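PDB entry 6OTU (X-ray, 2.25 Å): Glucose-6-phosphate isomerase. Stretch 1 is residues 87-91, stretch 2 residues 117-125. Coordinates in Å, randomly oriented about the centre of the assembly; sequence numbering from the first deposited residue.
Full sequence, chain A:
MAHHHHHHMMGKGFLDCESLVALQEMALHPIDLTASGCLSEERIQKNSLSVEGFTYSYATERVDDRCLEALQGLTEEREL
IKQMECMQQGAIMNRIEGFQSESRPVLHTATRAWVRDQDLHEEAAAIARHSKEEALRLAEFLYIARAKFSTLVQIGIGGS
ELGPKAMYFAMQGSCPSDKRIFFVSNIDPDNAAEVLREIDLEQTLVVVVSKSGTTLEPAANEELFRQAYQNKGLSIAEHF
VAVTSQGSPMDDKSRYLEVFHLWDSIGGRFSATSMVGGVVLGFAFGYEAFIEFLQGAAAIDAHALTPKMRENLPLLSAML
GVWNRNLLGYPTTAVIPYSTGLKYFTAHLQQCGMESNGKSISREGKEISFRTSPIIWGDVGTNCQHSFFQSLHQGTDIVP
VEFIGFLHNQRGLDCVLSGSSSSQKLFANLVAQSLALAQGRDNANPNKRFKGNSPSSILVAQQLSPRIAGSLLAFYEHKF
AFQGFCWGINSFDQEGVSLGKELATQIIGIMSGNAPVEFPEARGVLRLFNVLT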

ATOM      1  N   MET A  87       7.980  27.804 -11.966  1.00 32.33           N
ATOM      2  CA  MET A  87       7.812  26.446 -12.482  1.00 40.92           C
ATOM      3  C   MET A  87       6.848  26.428 -13.661  1.00 47.10           C
ATOM      4  O   MET A  87       7.171  25.905 -14.742  1.00 32.68           O
ATOM      5  CB  MET A  87       7.309  25.525 -11.366  1.00 30.57           C
ATOM      6  CG  MET A  87       7.300  24.054 -11.728  1.00 34.20           C
ATOM      7  SD  MET A  87       6.445  22.973 -10.537  1.00 34.74           S
ATOM      8  CE  MET A  87       4.725  23.227 -11.015  1.00 33.22           C
ATOM      9  N   GLN A  88       5.661  27.026 -13.477  1.00 33.15           N
ATOM     10  CA  GLN A  88       4.644  26.974 -14.522  1.00 37.63           C
ATOM     11  C   GLN A  88       5.022  27.814 -15.736  1.00 41.95           C
ATOM     12  O   GLN A  88       4.560  27.529 -16.849  1.00 41.47           O
ATOM     13  CB  GLN A  88       3.293  27.433 -13.970  1.00 38.92           C
ATOM     14  CG  GLN A  88       2.658  26.472 -12.957  1.00 36.17           C
ATOM     15  CD  GLN A  88       1.213  26.839 -12.660  1.00 38.38           C
ATOM     16  OE1 GLN A  88       0.456  27.220 -13.559  1.00 34.69           O
ATOM     17  NE2 GLN A  88       0.831  26.747 -11.397  1.00 35.54           N
ATOM     18  N   GLN A  89       5.834  28.857 -15.554  1.00 43.13           N
ATOM     19  CA  GLN A  89       6.181  29.721 -16.672  1.00 43.69           C
ATOM     20  C   GLN A  89       7.357  29.171 -17.472  1.00 45.74           C
ATOM     21  O   GLN A  89       7.614  29.653 -18.583  1.00 42.82           O
ATOM     22  CB  GLN A  89       6.501  31.147 -16.181  1.00 39.13           C
ATOM     23  CG  GLN A  89       5.325  31.936 -15.586  1.00 51.82           C
ATOM     24  CD  GLN A  89       4.364  32.506 -16.639  1.00 73.94           C
ATOM     25  OE1 GLN A  89       4.784  32.970 -17.710  1.00 86.96           O
ATOM     26  NE2 GLN A  89       3.065  32.492 -16.324  1.00 73.49           N
ATOM     27  N   GLY A  90       8.070  28.187 -16.926  1.00 39.62           N
ATOM     28  CA  GLY A  90       9.128  27.505 -17.629  1.00 36.94           C
ATOM     29  C   GLY A  90      10.541  27.701 -17.104  1.00 40.06           C
ATOM     30  O   GLY A  90      11.489  27.325 -17.806  1.00 44.13           O
ATOM     31  N   ALA A  91      10.727  28.250 -15.901  1.00 38.04           N
ATOM     32  CA  ALA A  91      12.078  28.466 -15.388  1.00 42.26           C
ATOM     33  C   ALA A  91      12.795  27.134 -15.114  1.00 41.51           C
ATOM     34  O   ALA A  91      12.180  26.071 -14.978  1.00 34.44           O
ATOM     35  CB  ALA A  91      12.046  29.315 -14.115  1.00 36.10           C
ATOM     36  N   ASP A 117      -7.283  29.439 -21.894  1.00 81.06           N
ATOM     37  CA  ASP A 117      -6.440  30.529 -22.375  1.00 83.19           C
ATOM     38  C   ASP A 117      -5.370  30.894 -21.358  1.00 80.04           C
ATOM     39  O   ASP A 117      -5.633  30.981 -20.154  1.00 79.28           O
ATOM     40  CB  ASP A 117      -7.297  31.755 -22.682  1.00 88.24           C
ATOM     41  CG  ASP A 117      -8.156  31.563 -23.899  1.00 92.04           C
ATOM     42  OD1 ASP A 117      -7.786  30.738 -24.760  1.00 92.81           O
ATOM     43  OD2 ASP A 117      -9.206  32.228 -23.994  1.00 97.21           O
ATOM     44  N   GLN A 118      -4.155  31.106 -21.851  1.00 75.13           N
ATOM     45  CA  GLN A 118      -3.037  31.363 -20.960  1.00 72.02           C
ATOM     46  C   GLN A 118      -1.953  32.121 -21.708  1.00 75.11           C
ATOM     47  O   GLN A 118      -1.882  32.088 -22.938  1.00 78.98           O
ATOM     48  CB  GLN A 118      -2.483  30.061 -20.388  1.00 65.41           C
ATOM     49  CG  GLN A 118      -2.291  30.100 -18.895  1.00 66.01           C
ATOM     50  CD  GLN A 118      -2.144  28.717 -18.311  1.00 65.96           C
ATOM     51  OE1 GLN A 118      -2.979  27.837 -18.549  1.00 72.24           O
ATOM     52  NE2 GLN A 118      -1.079  28.510 -17.548  1.00 56.43           N
ATOM     53  N   ASP A 119      -1.111  32.810 -20.942  1.00 75.93           N
ATOM     54  CA  ASP A 119       0.006  33.576 -21.485  1.00 80.26           C
ATOM     55  C   ASP A 119       1.290  32.844 -21.095  1.00 78.12           C
ATOM     56  O   ASP A 119       1.949  33.171 -20.106  1.00 86.33           O
ATOM     57  CB  ASP A 119      -0.015  35.039 -20.983  1.00 81.46           C
ATOM     58  N   LEU A 120       1.629  31.829 -21.887  1.00 67.89           N
ATOM     59  CA  LEU A 120       2.845  31.044 -21.720  1.00 56.93           C
ATOM     60  C   LEU A 120       3.876  31.448 -22.767  1.00 53.02           C
ATOM     61  O   LEU A 120       3.537  31.683 -23.929  1.00 47.78           O
ATOM     62  CB  LEU A 120       2.544  29.552 -21.852  1.00 50.41           C
ATOM     63  CG  LEU A 120       1.678  28.953 -20.754  1.00 45.77           C
ATOM     64  CD1 LEU A 120       1.490  27.474 -21.000  1.00 37.46           C
ATOM     65  CD2 LEU A 120       2.332  29.214 -19.394  1.00 41.03           C
ATOM     66  N   HIS A 121       5.141  31.512 -22.356  1.00 54.37           N
ATOM     67  CA  HIS A 121       6.216  31.927 -23.242  1.00 55.89           C
ATOM     68  C   HIS A 121       7.323  30.886 -23.259  1.00 51.51           C
ATOM     69  O   HIS A 121       7.457  30.058 -22.349  1.00 50.90           O
ATOM     70  CB  HIS A 121       6.793  33.287 -22.830  1.00 68.28           C
ATOM     71  CG  HIS A 121       5.747  34.315 -22.538  1.00 83.88           C
ATOM     72  ND1 HIS A 121       4.781  34.668 -23.454  1.00 89.66           N
ATOM     73  CD2 HIS A 121       5.502  35.052 -21.428  1.00 89.38           C
ATOM     74  CE1 HIS A 121       3.982  35.575 -22.920  1.00 92.91           C
ATOM     75  NE2 HIS A 121       4.403  35.831 -21.694  1.00 90.87           N
ATOM     76  N   GLU A 122       8.098  30.938 -24.336  1.00 49.60           N
ATOM     77  CA  GLU A 122       9.358  30.204 -24.488  1.00 51.42           C
ATOM     78  C   GLU A 122       9.130  28.707 -24.286  1.00 45.92           C
ATOM     79  O   GLU A 122       8.262  28.144 -24.974  1.00 47.07           O
ATOM     80  CB  GLU A 122      10.341  30.864 -23.572  1.00 49.28           C
ATOM     81  CG  GLU A 122      10.431  32.309 -23.946  1.00 60.43           C
ATOM     82  CD  GLU A 122      11.579  32.974 -23.293  1.00 64.43           C
ATOM     83  OE1 GLU A 122      12.239  32.288 -22.485  1.00 66.17           O
ATOM     84  OE2 GLU A 122      11.819  34.173 -23.563  1.00 68.86           O
ATOM     85  N   GLU A 123       9.891  28.027 -23.419  1.00 44.62           N
ATOM     86  CA  GLU A 123       9.791  26.569 -23.366  1.00 42.75           C
ATOM     87  C   GLU A 123       8.391  26.137 -22.951  1.00 40.26           C
ATOM     88  O   GLU A 123       7.858  25.153 -23.471  1.00 44.34           O
ATOM     89  CB  GLU A 123      10.837  25.990 -22.415  1.00 42.38           C
ATOM     90  CG  GLU A 123      12.238  25.912 -22.972  1.00 57.17           C
ATOM     91  CD  GLU A 123      13.206  26.767 -22.176  1.00 68.30           C
ATOM     92  OE1 GLU A 123      12.746  27.773 -21.582  1.00 69.23           O
ATOM     93  OE2 GLU A 123      14.416  26.435 -22.137  1.00 73.44           O
ATOM     94  N   ALA A 124       7.767  26.884 -22.040  1.00 39.54           N
ATOM     95  CA  ALA A 124       6.434  26.517 -21.575  1.00 37.70           C
ATOM     96  C   ALA A 124       5.413  26.607 -22.700  1.00 45.90           C
ATOM     97  O   ALA A 124       4.525  25.749 -22.810  1.00 36.99           O
ATOM     98  CB  ALA A 124       6.027  27.406 -20.400  1.00 37.57           C
ATOM     99  N   ALA A 125       5.521  27.643 -23.540  1.00 40.76           N
ATOM    100  CA  ALA A 125       4.635  27.762 -24.693  1.00 42.08           C
ATOM    101  C   ALA A 125       4.865  26.632 -25.689  1.00 50.03           C
ATOM    102  O   ALA A 125       3.912  26.139 -26.304  1.00 54.58           O
ATOM    103  CB  ALA A 125       4.830  29.114 -25.380  1.00 45.35           C
TER
HETATM  104  O   HOH W   1       5.916  31.276 -19.902  1.00 36.74           O

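When a helix ends, its last carbonyl groups lose the amide partners that a further turn would have supplied, and a neighbouring segment often covers them with small nonpolar groups and water. The contact between residues 87-91 and 117-125 of this glucose-6-phosphate isomerase illustrates the principle on a small scale, burying 272 Å² with both sides summed.

The backbone sets the stage. The helix of the first stretch runs through Q89 and stops at G90, whose positive phi and bonds back into the last turn form a Schellman motif; one of those bonds runs from G90 N to M87 O at 3.3 Å. The phi/psi pair of 113/13 would jam a CB against the preceding carbonyl oxygen, so the turn by itself calls for glycine. The contact adds a second constraint: G90 and A124 have the closest CA atoms across the interface, 4.9 Å apart, and an ideal CB on G90 would lie 3.4 Å from A124 CB, a tight fit. In the second stretch an extended loop leads into a helix, and H121 O receives weak bonds from A124 N at 3.2 Å and A125 N at 3.3 Å.

Nonpolar packing centres on the methyl of A124, whose CA-to-CB bond points toward the helix end. A124 CB lies 3.3 Å from Q89 O, 3.8 Å from Q88 O and 4.1 Å from G90 N, so a single small group packs against the backbone of the terminal turn. L120 starts sideways, but its m,t rotamer brings its end inward, placing CD2 3.8 Å from Q88 O. These are van der Waals contacts between carbon and polar backbone atoms; they fill space without supplying a bond, and Q89 O still keeps its water.

Among the modelled atoms no direct hydrogen bond crosses the interface; water 1 provides the polar link instead. It accepts from H121 N at 2.6 Å and can donate to Q89 O at 2.7 Å and to Q89 OE1 at 3.0 Å, although it has more acceptors within reach than protons once atoms elsewhere are counted. The Q89 side chain, m at both chi1 and chi2, bends so that its amide oxygen and its own backbone carbonyl meet the same water. Elsewhere in the contact acceptors face one another: Q89 O and H121 O are 3.8 Å apart, and Q89 OE1 and D119 O 3.7 Å, pairs that have no proton to share and so form no direct bond. Water 1 joins loop to helix end by linking H121 N to the two Q89 oxygens.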